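Local coordinates for LPP20 lipofamily protein (Helicobacter pylori R046Wa, PDB 4KZS), which is of unknown function but is a secreted protein of a human pathogen, possibly linked to the outer membrane and the Tol-Pal system, at residues G18-S23 with A42-V47; S23-S28 with K33-A38; D76-N81 with R111-A116; I85-V90 with Y96-I101. All blocks are in the same frame, centred on the assembly; numbering follows the deposited sequence.

In the fold
From the N terminus, strand 19-26 is followed, after a short turn, by helix 29-53, which runs back along it. Interaction 2 closes the short loop of this turn, and interaction 1 closes a wider one around it, farther from the turn on both elements; the two share S23. After the helix, the loop holding 76-81 reaches forward in sequence to helix 103-121 in interaction 3. That long closure encloses interaction 4, the hairpin of strands 84-91 and 94-102. Strand 94-102 is the middle strand of the antiparallel sheet and hydrogen-bonds to strand 19-26, which joins interactions 1, 2 and 4. Interaction 3 ties this sheet-and-helix unit to the helical region that follows.

Interaction 1. Residues G18-S23 with A42-V47; sequences GYLYGS and ASISVV
L20 reaches from strand 19-23 to helix 42-47 and buries more surface here than any other residue of the two segments. Its two methyl groups divide the work. CD1 lies against I44, 3.5 Å from CG1 of I44 and also close to the branch methyl CG2, the two side chains passing at a slant. CD2 of L20 instead meets CG2 of V47 end to end at 4.1 Å. With CG opposite the carbonyl carbon (chi1 -63°) and the chain then extended, the fork of L20 is carried out towards the helix, where one prong finds each of these residues, a helical turn apart. Leucine suits the place because its forked end can touch two helix residues at once.

S43 makes the polar part of the contact. Its OG gives a weak hydrogen bond to the backbone O of Y21, 3.5 Å away. The CB of Y21 points away from the helix, and its OH bonds to R100 of the central strand.

The strand and helix run roughly antiparallel, at 141°, as the start of this sheet-and-helix unit. L20 and G22 pair through their backbones with I101 and V99 of strand 94-102, while I44 also packs on I101 and on F106 of helix 103-121, and both L20 and V47 touch Q103 at the start of that helix.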
loop_
_atom_site.group_PDB
_atom_site.type_symbol
_atom_site.label_atom_id
_atom_site.label_comp_id
_atom_site.label_asym_id
_atom_site.label_seq_id
_atom_site.Cartn_x
_atom_site.Cartn_y
_atom_site.Cartn_z
ATOM N N GLY A 18 -30.549 5.351 -11.183
ATOM C CA GLY A 18 -29.737 6.151 -10.285
ATOM C C GLY A 18 -28.755 7.122 -10.933
ATOM O O GLY A 18 -28.163 6.869 -11.989
ATOM N N TYR A 19 -28.588 8.249 -10.251
ATOM C CA TYR A 19 -27.639 9.267 -10.596
ATOM C C TYR A 19 -27.371 9.990 -9.321
ATOM O O TYR A 19 -28.297 10.460 -8.693
ATOM C CB TYR A 19 -28.276 10.242 -11.549
ATOM C CG TYR A 19 -27.793 10.150 -12.963
ATOM C CD1 TYR A 19 -26.461 10.383 -13.258
ATOM C CD2 TYR A 19 -28.678 9.871 -14.020
ATOM C CE1 TYR A 19 -26.001 10.302 -14.553
ATOM C CE2 TYR A 19 -28.253 9.818 -15.337
ATOM C CZ TYR A 19 -26.902 10.023 -15.590
ATOM O OH TYR A 19 -26.412 9.957 -16.865
ATOM N N LEU A 20 -26.116 10.114 -8.943
ATOM C CA LEU A 20 -25.766 10.813 -7.711
ATOM C C LEU A 20 -25.192 12.179 -8.026
ATOM O O LEU A 20 -24.461 12.320 -9.018
ATOM C CB LEU A 20 -24.753 10.009 -6.899
ATOM C CG LEU A 20 -25.303 8.660 -6.440
ATOM C CD1 LEU A 20 -24.224 7.882 -5.710
ATOM C CD2 LEU A 20 -26.529 8.883 -5.549
ATOM N N TYR A 21 -25.510 13.176 -7.191
ATOM C CA TYR A 21 -25.078 14.549 -7.454
ATOM C C TYR A 21 -24.042 15.106 -6.476
ATOM O O TYR A 21 -23.904 14.626 -5.365
ATOM C CB TYR A 21 -26.315 15.428 -7.476
ATOM C CG TYR A 21 -27.194 15.123 -8.669
ATOM C CD1 TYR A 21 -28.075 14.071 -8.657
ATOM C CD2 TYR A 21 -27.084 15.848 -9.820
ATOM C CE1 TYR A 21 -28.838 13.768 -9.765
ATOM C CE2 TYR A 21 -27.842 15.545 -10.917
ATOM C CZ TYR A 21 -28.711 14.517 -10.886
ATOM O OH TYR A 21 -29.478 14.274 -12.010
ATOM N N GLY A 22 -23.340 16.151 -6.878
ATOM C CA GLY A 22 -22.419 16.842 -6.015
ATOM C C GLY A 22 -22.269 18.245 -6.576
ATOM O O GLY A 22 -22.473 18.444 -7.797
ATOM N N SER A 23 -21.899 19.215 -5.730
ATOM C CA SER A 23 -21.878 20.618 -6.165
ATOM C C SER A 23 -21.012 21.451 -5.228
ATOM O O SER A 23 -20.865 21.118 -4.047
ATOM C CB SER A 23 -23.278 21.191 -6.127
ATOM O OG SER A 23 -23.770 20.968 -4.831
ATOM N N ALA A 42 -18.063 12.400 -1.525
ATOM C CA ALA A 42 -18.582 12.452 -0.137
ATOM C C ALA A 42 -19.993 12.010 -0.114
ATOM O O ALA A 42 -20.431 11.336 0.805
ATOM C CB ALA A 42 -18.494 13.860 0.431
ATOM N N SER A 43 -20.717 12.376 -1.157
ATOM C CA SER A 43 -22.120 12.057 -1.211
ATOM C C SER A 43 -22.322 10.580 -1.554
ATOM O O SER A 43 -23.248 9.939 -1.033
ATOM C CB SER A 43 -22.807 12.978 -2.217
ATOM O OG SER A 43 -23.997 12.376 -2.713
ATOM N N ILE A 44 -21.472 10.044 -2.445
ATOM C CA ILE A 44 -21.528 8.624 -2.765
ATOM C C ILE A 44 -21.071 7.780 -1.565
ATOM O O ILE A 44 -21.685 6.742 -1.288
ATOM C CB ILE A 44 -20.661 8.266 -3.952
ATOM C CG1 ILE A 44 -21.024 9.083 -5.205
ATOM C CG2 ILE A 44 -20.827 6.796 -4.275
ATOM C CD1 ILE A 44 -19.944 8.955 -6.258
ATOM N N SER A 45 -20.010 8.189 -0.842
ATOM C CA SER A 45 -19.597 7.400 0.329
ATOM C C SER A 45 -20.845 7.057 1.148
ATOM O O SER A 45 -21.165 5.870 1.322
ATOM C CB SER A 45 -18.589 8.135 1.177
ATOM O OG SER A 45 -17.334 8.246 0.534
ATOM N N VAL A 46 -21.583 8.095 1.582
ATOM C CA VAL A 46 -22.877 7.950 2.305
ATOM C C VAL A 46 -23.818 6.896 1.733
ATOM O O VAL A 46 -24.070 5.891 2.377
ATOM C CB VAL A 46 -23.639 9.303 2.413
ATOM C CG1 VAL A 46 -25.099 9.101 2.813
ATOM C CG2 VAL A 46 -22.921 10.267 3.353
ATOM N N VAL A 47 -24.335 7.121 0.532
ATOM C CA VAL A 47 -25.193 6.117 -0.133
ATOM C C VAL A 47 -24.590 4.713 -0.082
ATOM O O VAL A 47 -25.300 3.729 0.011
ATOM C CB VAL A 47 -25.507 6.528 -1.619
ATOM C CG1 VAL A 47 -25.673 5.344 -2.553
ATOM C CG2 VAL A 47 -26.753 7.380 -1.694
#

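Interaction 2. Residues S23-S28 with K33-A38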
loop_
_atom_site.group_PDB
_atom_site.type_symbol
_atom_site.label_atom_id
_atom_site.label_comp_id
_atom_site.label_asym_id
_atom_site.label_seq_id
_atom_site.Cartn_x
_atom_site.Cartn_y
_atom_site.Cartn_z
ATOM N N SER A 23 -21.899 19.215 -5.730
ATOM C CA SER A 23 -21.878 20.618 -6.165
ATOM C C SER A 23 -21.012 21.451 -5.228
ATOM O O SER A 23 -20.865 21.118 -4.047
ATOM C CB SER A 23 -23.278 21.191 -6.127
ATOM O OG SER A 23 -23.770 20.968 -4.831
ATOM N N GLY A 24 -20.463 22.542 -5.744
ATOM C CA GLY A 24 -19.464 23.233 -4.988
ATOM C C GLY A 24 -19.340 24.597 -5.596
ATOM O O GLY A 24 -19.733 24.792 -6.746
ATOM N N SER A 25 -18.794 25.525 -4.823
ATOM C CA SER A 25 -18.631 26.930 -5.229
ATOM C C SER A 25 -17.343 27.478 -4.647
ATOM O O SER A 25 -16.956 27.189 -3.486
ATOM C CB SER A 25 -19.782 27.784 -4.717
ATOM O OG SER A 25 -20.098 27.504 -3.356
ATOM N N ALA A 26 -16.682 28.279 -5.460
ATOM C CA ALA A 26 -15.338 28.728 -5.145
ATOM C C ALA A 26 -15.015 29.972 -5.944
ATOM O O ALA A 26 -15.678 30.279 -6.944
ATOM C CB ALA A 26 -14.342 27.624 -5.475
ATOM N N THR A 27 -13.977 30.675 -5.518
ATOM C CA THR A 27 -13.561 31.899 -6.204
ATOM C C THR A 27 -12.726 31.583 -7.460
ATOM O O THR A 27 -12.113 32.456 -8.050
ATOM C CB THR A 27 -12.851 32.829 -5.225
ATOM O OG1 THR A 27 -11.841 32.087 -4.528
ATOM C CG2 THR A 27 -13.856 33.342 -4.189
ATOM N N SER A 28 -12.747 30.328 -7.884
ATOM C CA SER A 28 -12.098 29.911 -9.113
ATOM C C SER A 28 -12.845 28.757 -9.802
ATOM O O SER A 28 -13.349 27.860 -9.130
ATOM C CB SER A 28 -10.686 29.447 -8.804
ATOM O OG SER A 28 -10.147 28.848 -9.971
ATOM N N LYS A 33 -14.996 23.113 -9.715
ATOM C CA LYS A 33 -14.879 21.708 -10.139
ATOM C C LYS A 33 -14.410 20.822 -8.994
ATOM O O LYS A 33 -15.126 19.865 -8.612
ATOM C CB LYS A 33 -13.979 21.564 -11.374
ATOM C CG LYS A 33 -14.658 22.062 -12.643
ATOM C CD LYS A 33 -13.902 21.791 -13.951
ATOM C CE LYS A 33 -14.032 23.025 -14.897
ATOM N NZ LYS A 33 -13.548 22.916 -16.319
ATOM N N GLN A 34 -13.267 21.167 -8.385
ATOM C CA GLN A 34 -12.765 20.331 -7.286
ATOM C C GLN A 34 -13.701 20.240 -6.097
ATOM O O GLN A 34 -13.880 19.137 -5.561
ATOM C CB GLN A 34 -11.378 20.714 -6.826
ATOM C CG GLN A 34 -10.309 20.633 -7.919
ATOM C CD GLN A 34 -10.229 19.284 -8.672
ATOM O OE1 GLN A 34 -10.438 18.189 -8.106
ATOM N NE2 GLN A 34 -9.898 19.367 -9.959
ATOM N N LYS A 35 -14.334 21.350 -5.699
ATOM C CA LYS A 35 -15.204 21.308 -4.488
ATOM C C LYS A 35 -16.389 20.402 -4.887
ATOM O O LYS A 35 -16.850 19.620 -4.076
ATOM C CB LYS A 35 -15.584 22.724 -3.908
ATOM C CG LYS A 35 -16.466 22.819 -2.608
ATOM C CD LYS A 35 -17.319 24.153 -2.426
ATOM C CE LYS A 35 -18.597 24.067 -1.505
ATOM N NZ LYS A 35 -19.650 25.172 -1.399
ATOM N N ALA A 36 -16.811 20.431 -6.155
ATOM C CA ALA A 36 -17.993 19.668 -6.543
ATOM C C ALA A 36 -17.701 18.144 -6.593
ATOM O O ALA A 36 -18.528 17.356 -6.157
ATOM C CB ALA A 36 -18.531 20.193 -7.856
ATOM N N LEU A 37 -16.538 17.709 -7.092
ATOM C CA LEU A 37 -16.196 16.263 -7.028
ATOM C C LEU A 37 -16.115 15.786 -5.605
ATOM O O LEU A 37 -16.657 14.727 -5.237
ATOM C CB LEU A 37 -14.810 15.959 -7.563
ATOM C CG LEU A 37 -14.476 15.855 -9.028
ATOM C CD1 LEU A 37 -13.262 14.939 -9.070
ATOM C CD2 LEU A 37 -15.653 15.271 -9.786
ATOM N N ALA A 38 -15.343 16.523 -4.806
ATOM C CA ALA A 38 -15.190 16.160 -3.418
ATOM C C ALA A 38 -16.585 15.920 -2.896
ATOM O O ALA A 38 -16.898 14.840 -2.382
ATOM C CB ALA A 38 -14.530 17.278 -2.675
#
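S23 brings its backbone, not its side chain, against A36: the carbonyl carbon of S23 is 3.7 Å from A36 CA. The CB of S23 points away from the helix, and its backbone N bonds to D39, one turn farther along. Next comes G24, where the backbones come close together. A CB here would run into the backbone between K35 and A36, so the absence of a side chain is what permits an axis separation of 5.5 Å. On the helix the small A36 serves the same end, its methyl group resting 3.7 Å from G24 N.

The methylenes of K35 lie alongside this backbone, with CD 3.5 Å from G24 CA. CG is trans to the backbone N (chi1 -178°) and the rest of the chain is extended, which carries the ammonium past G24 to S25. There NZ donates to S25 OG at 3.1 Å. S28 then takes the N-cap position of helix 29-53.

Two small residues thus bring the backbones together, while lysine lies over the G24-S25 backbone with its aliphatic length. Its charged donor meets a neutral acceptor, without the gain of a salt bridge, on the exposed side, where solvent probably competes.

Interaction 3. Residues D76-N81 with R111-A116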
loop_
_atom_site.group_PDB
_atom_site.type_symbol
_atom_site.label_atom_id
_atom_site.label_comp_id
_atom_site.label_asym_id
_atom_site.label_seq_id
_atom_site.Cartn_x
_atom_site.Cartn_y
_atom_site.Cartn_z
ATOM N N ASP A 76 -12.583 8.086 -2.362
ATOM C CA ASP A 76 -12.011 9.330 -2.867
ATOM C C ASP A 76 -11.813 9.257 -4.399
ATOM O O ASP A 76 -12.129 8.227 -4.996
ATOM C CB ASP A 76 -10.720 9.618 -2.140
ATOM C CG ASP A 76 -9.809 8.432 -2.117
ATOM O OD1 ASP A 76 -9.571 7.874 -3.209
ATOM O OD2 ASP A 76 -9.331 8.062 -1.019
ATOM N N ASP A 77 -11.306 10.323 -5.030
ATOM C CA ASP A 77 -11.244 10.420 -6.522
ATOM C C ASP A 77 -10.635 9.212 -7.192
ATOM O O ASP A 77 -11.040 8.819 -8.273
ATOM C CB ASP A 77 -10.392 11.589 -6.980
ATOM C CG ASP A 77 -10.712 12.861 -6.268
ATOM O OD1 ASP A 77 -11.581 12.871 -5.368
ATOM O OD2 ASP A 77 -10.083 13.879 -6.622
ATOM N N LEU A 78 -9.598 8.665 -6.571
ATOM C CA LEU A 78 -9.016 7.419 -7.004
ATOM C C LEU A 78 -10.098 6.494 -7.540
ATOM O O LEU A 78 -9.855 5.754 -8.513
ATOM C CB LEU A 78 -8.345 6.715 -5.807
ATOM C CG LEU A 78 -6.902 7.067 -5.476
ATOM C CD1 LEU A 78 -6.662 8.580 -5.458
ATOM C CD2 LEU A 78 -6.497 6.384 -4.171
ATOM N N GLU A 79 -11.266 6.530 -6.875
ATOM C CA GLU A 79 -12.385 5.622 -7.146
ATOM C C GLU A 79 -13.265 5.925 -8.338
ATOM O O GLU A 79 -14.058 5.083 -8.760
ATOM C CB GLU A 79 -13.266 5.494 -5.923
ATOM C CG GLU A 79 -12.764 4.431 -4.979
ATOM C CD GLU A 79 -11.532 4.871 -4.263
ATOM O OE1 GLU A 79 -11.677 5.769 -3.409
ATOM O OE2 GLU A 79 -10.438 4.324 -4.559
ATOM N N LEU A 80 -13.148 7.125 -8.875
ATOM C CA LEU A 80 -13.935 7.561 -10.003
ATOM C C LEU A 80 -13.050 7.828 -11.173
ATOM O O LEU A 80 -11.829 7.826 -11.015
ATOM C CB LEU A 80 -14.487 8.935 -9.656
ATOM C CG LEU A 80 -15.397 9.175 -8.481
ATOM C CD1 LEU A 80 -16.020 10.549 -8.713
ATOM C CD2 LEU A 80 -16.425 8.055 -8.440
ATOM N N ASN A 81 -13.687 8.289 -12.270
ATOM C CA ASN A 81 -13.083 8.739 -13.556
ATOM C C ASN A 81 -13.114 10.104 -14.354
ATOM O O ASN A 81 -12.239 11.028 -14.272
ATOM C CB ASN A 81 -13.681 7.787 -14.556
ATOM C CG ASN A 81 -14.052 6.452 -13.916
ATOM O OD1 ASN A 81 -14.752 6.403 -12.872
ATOM N ND2 ASN A 81 -13.571 5.356 -14.521
ATOM N N ARG A 111 -15.579 -2.078 -10.185
ATOM C CA ARG A 111 -15.293 -3.397 -10.702
ATOM C C ARG A 111 -13.974 -3.304 -11.447
ATOM O O ARG A 111 -13.125 -4.201 -11.383
ATOM C CB ARG A 111 -16.441 -3.828 -11.615
ATOM C CG ARG A 111 -16.152 -4.919 -12.621
ATOM C CD ARG A 111 -17.149 -4.835 -13.781
ATOM N NE ARG A 111 -18.426 -5.459 -13.436
ATOM C CZ ARG A 111 -18.631 -6.764 -13.519
ATOM N NH1 ARG A 111 -17.638 -7.541 -13.942
ATOM N NH2 ARG A 111 -19.808 -7.292 -13.188
ATOM N N ASP A 112 -13.758 -2.176 -12.108
ATOM C CA ASP A 112 -12.571 -2.052 -12.923
ATOM C C ASP A 112 -11.298 -1.828 -12.131
ATOM O O ASP A 112 -10.277 -2.430 -12.443
ATOM C CB ASP A 112 -12.751 -0.981 -13.996
ATOM C CG ASP A 112 -13.884 -1.308 -14.985
ATOM O OD1 ASP A 112 -14.397 -2.459 -15.022
ATOM O OD2 ASP A 112 -14.274 -0.399 -15.742
ATOM N N LYS A 113 -11.351 -0.938 -11.140
ATOM C CA LYS A 113 -10.196 -0.623 -10.302
ATOM C C LYS A 113 -9.891 -1.899 -9.486
ATOM O O LYS A 113 -8.740 -2.223 -9.230
ATOM C CB LYS A 113 -10.510 0.579 -9.397
ATOM C CG LYS A 113 -9.336 1.173 -8.614
ATOM C CD LYS A 113 -9.767 2.418 -7.814
ATOM C CE LYS A 113 -8.649 3.021 -6.952
ATOM N NZ LYS A 113 -7.515 3.545 -7.761
ATOM N N TYR A 114 -10.914 -2.656 -9.132
ATOM C CA TYR A 114 -10.692 -3.934 -8.487
ATOM C C TYR A 114 -9.948 -4.906 -9.400
ATOM O O TYR A 114 -8.844 -5.302 -9.042
ATOM C CB TYR A 114 -12.010 -4.544 -8.070
ATOM C CG TYR A 114 -11.857 -5.823 -7.347
ATOM C CD1 TYR A 114 -11.686 -6.981 -8.044
ATOM C CD2 TYR A 114 -11.908 -5.884 -5.963
ATOM C CE1 TYR A 114 -11.559 -8.193 -7.402
ATOM C CE2 TYR A 114 -11.776 -7.092 -5.293
ATOM C CZ TYR A 114 -11.600 -8.260 -6.029
ATOM O OH TYR A 114 -11.464 -9.512 -5.439
ATOM N N ASN A 115 -10.533 -5.267 -10.568
ATOM C CA ASN A 115 -9.873 -6.124 -11.553
ATOM C C ASN A 115 -8.423 -5.699 -11.806
ATOM O O ASN A 115 -7.551 -6.542 -11.944
ATOM C CB ASN A 115 -10.627 -6.164 -12.842
ATOM C CG ASN A 115 -12.053 -6.655 -12.657
ATOM O OD1 ASN A 115 -12.369 -7.299 -11.654
ATOM N ND2 ASN A 115 -12.945 -6.319 -13.602
ATOM N N ALA A 116 -8.148 -4.406 -11.769
ATOM C CA ALA A 116 -6.815 -3.908 -12.028
ATOM C C ALA A 116 -5.950 -4.213 -10.837
ATOM O O ALA A 116 -4.783 -4.544 -10.995
ATOM C CB ALA A 116 -6.836 -2.408 -12.301
HETATM O O HOH W 1 -14.149 2.809 -15.556
#
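E79, whose carboxylate lies against the K113 side chain, is held from its own segment by a bond to D76: the backbone N of D76 donates to OE1 at 2.7 Å, nearly straight (172°) and close to the acceptor's C-O line. A glutamate receiving the backbone N-H three residues earlier recalls one half of a capping box, here beginning the short 3-10 turn 77-79. That turn belongs to the loop between helix 29-53 and strand 84-91, and it rests on helix 103-121, part of the helical bundle. The side chain of E79 is bent at chi2 (73°), which brings the carboxylate back to the head of the turn and leaves OE2 facing the helix.

K113 crosses from the helix with CG trans to its backbone N and the chain straight as far as CE; a bend at chi4 then sets the direction of NZ. The chain passes E79 at a slant, CE lying 3.3 Å from OE2. NZ stays 4.4 Å from OE2, beyond a salt bridge, although the opposite charges probably attract. A long lysine suits backbones that stay apart, E79 CA and K113 CA being 7.3 Å from each other.

K113 also packs on I150, and L78 on K146, both of helix 135-157. A water joins N81 ND2, by a weak bond, to D112 OD2. NZ of K113 itself donates weakly to the backbone O of L78 at 3.3 Å.

Interaction 4. Residues I85-V90 with Y96-I101; sequences IVNQEV and YTRVRI
A classic beta bulge interrupts the hairpin where V86 and N87 stand opposite the single residue R98. The extra residue is taken up by V86, whose backbone turns to nearly helical values (psi -28°) before N87 resumes the extended form. In consequence two consecutive N-H groups converge on one acceptor: R98 O takes V86 N at 2.7 Å and N87 N at 3.3 Å, both from the same face of its carbonyl plane. R98 N returns a bond to N87 O. Beyond the bulge the ladder is regular, with Q88 and T97 a non-hydrogen-bonded pair and E89 and Y96 a hydrogen-bonded one, in which Y96 N meets E89 O at 2.8 Å.

I85, Q88, T97 and V99 share the face turned to helix 29-53; CD1 of I85 lies 3.6 Å from CG1 of V99, and the beta-branched valine and threonine suit extended strands. T97 OG1 bonds to S32 of that helix. On the other face N87 stands beside R98, and its CB touches the edge of the Y96 ring, 3.9 Å from CE2. A bond from R98 NH1 to N87 OD1 is possible but doubtful, because the position of OD1 is uncertain in the model.

The bulge leaves V86 on the same side as N87, with CG1 near R98 and CG2 resting on the aliphatic part of R100, 3.4 Å from its CD. Backbone bonds thus carry the pairing, while R100 packs through its methylenes and keeps its guanidinium for a salt bridge with E84 and a hydrogen bond to Y21.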
loop_
_atom_site.group_PDB
_atom_site.type_symbol
_atom_site.label_atom_id
_atom_site.label_comp_id
_atom_site.label_asym_id
_atom_site.label_seq_id
_atom_site.Cartn_x
_atom_site.Cartn_y
_atom_site.Cartn_z
ATOM N N ILE A 85 -20.571 17.105 -16.023
ATOM C CA ILE A 85 -20.804 18.482 -15.553
ATOM C C ILE A 85 -22.249 18.906 -15.860
ATOM O O ILE A 85 -22.652 18.996 -17.010
ATOM C CB ILE A 85 -19.844 19.483 -16.218
ATOM C CG1 ILE A 85 -18.380 19.092 -15.991
ATOM C CG2 ILE A 85 -20.087 20.879 -15.672
ATOM C CD1 ILE A 85 -17.965 19.084 -14.543
ATOM N N VAL A 86 -23.053 19.117 -14.840
ATOM C CA VAL A 86 -24.443 19.447 -15.086
ATOM C C VAL A 86 -24.697 20.944 -14.996
ATOM O O VAL A 86 -25.622 21.423 -15.609
ATOM C CB VAL A 86 -25.376 18.649 -14.171
ATOM C CG1 VAL A 86 -26.797 19.209 -14.200
ATOM C CG2 VAL A 86 -25.418 17.217 -14.650
ATOM N N ASN A 87 -23.916 21.687 -14.224
ATOM C CA ASN A 87 -24.111 23.121 -14.188
ATOM C C ASN A 87 -22.800 23.804 -14.018
ATOM O O ASN A 87 -21.901 23.278 -13.348
ATOM C CB ASN A 87 -25.047 23.536 -13.045
ATOM C CG ASN A 87 -26.463 22.964 -13.204
ATOM O OD1 ASN A 87 -26.831 21.920 -12.615
ATOM N ND2 ASN A 87 -27.239 23.601 -14.032
ATOM N N GLN A 88 -22.699 24.983 -14.621
ATOM C CA GLN A 88 -21.575 25.860 -14.392
ATOM C C GLN A 88 -22.039 27.300 -14.523
ATOM O O GLN A 88 -22.514 27.723 -15.562
ATOM C CB GLN A 88 -20.490 25.542 -15.399
ATOM C CG GLN A 88 -19.121 25.316 -14.791
ATOM C CD GLN A 88 -18.192 24.527 -15.690
ATOM O OE1 GLN A 88 -17.126 24.072 -15.227
ATOM N NE2 GLN A 88 -18.572 24.357 -16.976
ATOM N N GLU A 89 -21.936 28.044 -13.437
ATOM C CA GLU A 89 -22.334 29.437 -13.391
ATOM C C GLU A 89 -21.182 30.140 -12.745
ATOM O O GLU A 89 -20.410 29.535 -11.975
ATOM C CB GLU A 89 -23.528 29.660 -12.451
ATOM C CG GLU A 89 -24.681 28.698 -12.566
ATOM C CD GLU A 89 -25.488 28.959 -13.799
ATOM O OE1 GLU A 89 -25.846 30.133 -14.018
ATOM O OE2 GLU A 89 -25.770 27.991 -14.538
ATOM N N VAL A 90 -21.111 31.438 -13.010
ATOM C CA VAL A 90 -20.093 32.305 -12.486
ATOM C C VAL A 90 -20.731 33.676 -12.384
ATOM O O VAL A 90 -21.361 34.162 -13.320
ATOM C CB VAL A 90 -18.911 32.437 -13.459
ATOM C CG1 VAL A 90 -17.785 33.223 -12.801
ATOM C CG2 VAL A 90 -18.432 31.079 -13.981
ATOM N N TYR A 96 -19.633 28.219 -9.664
ATOM C CA TYR A 96 -20.420 27.113 -9.156
ATOM C C TYR A 96 -20.335 26.032 -10.200
ATOM O O TYR A 96 -20.373 26.311 -11.416
ATOM C CB TYR A 96 -21.883 27.550 -8.949
ATOM C CG TYR A 96 -22.858 26.424 -8.661
ATOM C CD1 TYR A 96 -23.120 26.013 -7.366
ATOM C CD2 TYR A 96 -23.556 25.790 -9.696
ATOM C CE1 TYR A 96 -24.032 24.991 -7.110
ATOM C CE2 TYR A 96 -24.475 24.777 -9.434
ATOM C CZ TYR A 96 -24.691 24.395 -8.147
ATOM O OH TYR A 96 -25.570 23.408 -7.909
ATOM N N THR A 97 -20.228 24.794 -9.731
ATOM C CA THR A 97 -20.146 23.607 -10.598
ATOM C C THR A 97 -21.025 22.538 -9.941
ATOM O O THR A 97 -21.055 22.366 -8.674
ATOM C CB THR A 97 -18.691 23.098 -10.726
ATOM O OG1 THR A 97 -17.856 24.125 -11.285
ATOM C CG2 THR A 97 -18.588 21.918 -11.651
ATOM N N ARG A 98 -21.792 21.840 -10.761
ATOM C CA ARG A 98 -22.470 20.691 -10.215
ATOM C C ARG A 98 -22.217 19.490 -11.143
ATOM O O ARG A 98 -22.160 19.653 -12.346
ATOM C CB ARG A 98 -23.925 21.044 -10.089
ATOM C CG ARG A 98 -24.832 19.926 -9.635
ATOM C CD ARG A 98 -26.083 20.181 -10.464
ATOM N NE ARG A 98 -27.224 20.053 -9.614
ATOM C CZ ARG A 98 -28.463 20.023 -10.036
ATOM N NH1 ARG A 98 -28.761 20.190 -11.316
ATOM N NH2 ARG A 98 -29.399 19.873 -9.138
ATOM N N VAL A 99 -22.037 18.310 -10.563
ATOM C CA VAL A 99 -21.580 17.143 -11.272
ATOM C C VAL A 99 -22.423 16.016 -10.815
ATOM O O VAL A 99 -23.056 16.095 -9.789
ATOM C CB VAL A 99 -20.139 16.748 -10.932
ATOM C CG1 VAL A 99 -19.184 17.821 -11.356
ATOM C CG2 VAL A 99 -19.984 16.598 -9.450
ATOM N N ARG A 100 -22.494 14.981 -11.638
ATOM C CA ARG A 100 -23.217 13.781 -11.294
ATOM C C ARG A 100 -22.588 12.588 -11.957
ATOM O O ARG A 100 -21.727 12.716 -12.874
ATOM C CB ARG A 100 -24.641 13.907 -11.751
ATOM C CG ARG A 100 -24.775 14.002 -13.252
ATOM C CD ARG A 100 -26.239 14.047 -13.605
ATOM N NE ARG A 100 -26.445 13.850 -15.041
ATOM C CZ ARG A 100 -27.641 13.589 -15.583
ATOM N NH1 ARG A 100 -28.737 13.526 -14.839
ATOM N NH2 ARG A 100 -27.755 13.416 -16.870
ATOM N N ILE A 101 -23.011 11.411 -11.518
ATOM C CA ILE A 101 -22.515 10.184 -12.135
ATOM C C ILE A 101 -23.538 9.152 -11.972
ATOM O O ILE A 101 -24.194 9.098 -10.934
ATOM C CB ILE A 101 -21.246 9.665 -11.467
ATOM C CG1 ILE A 101 -20.676 8.507 -12.271
ATOM C CG2 ILE A 101 -21.485 9.277 -9.988
ATOM C CD1 ILE A 101 -19.186 8.256 -12.009
#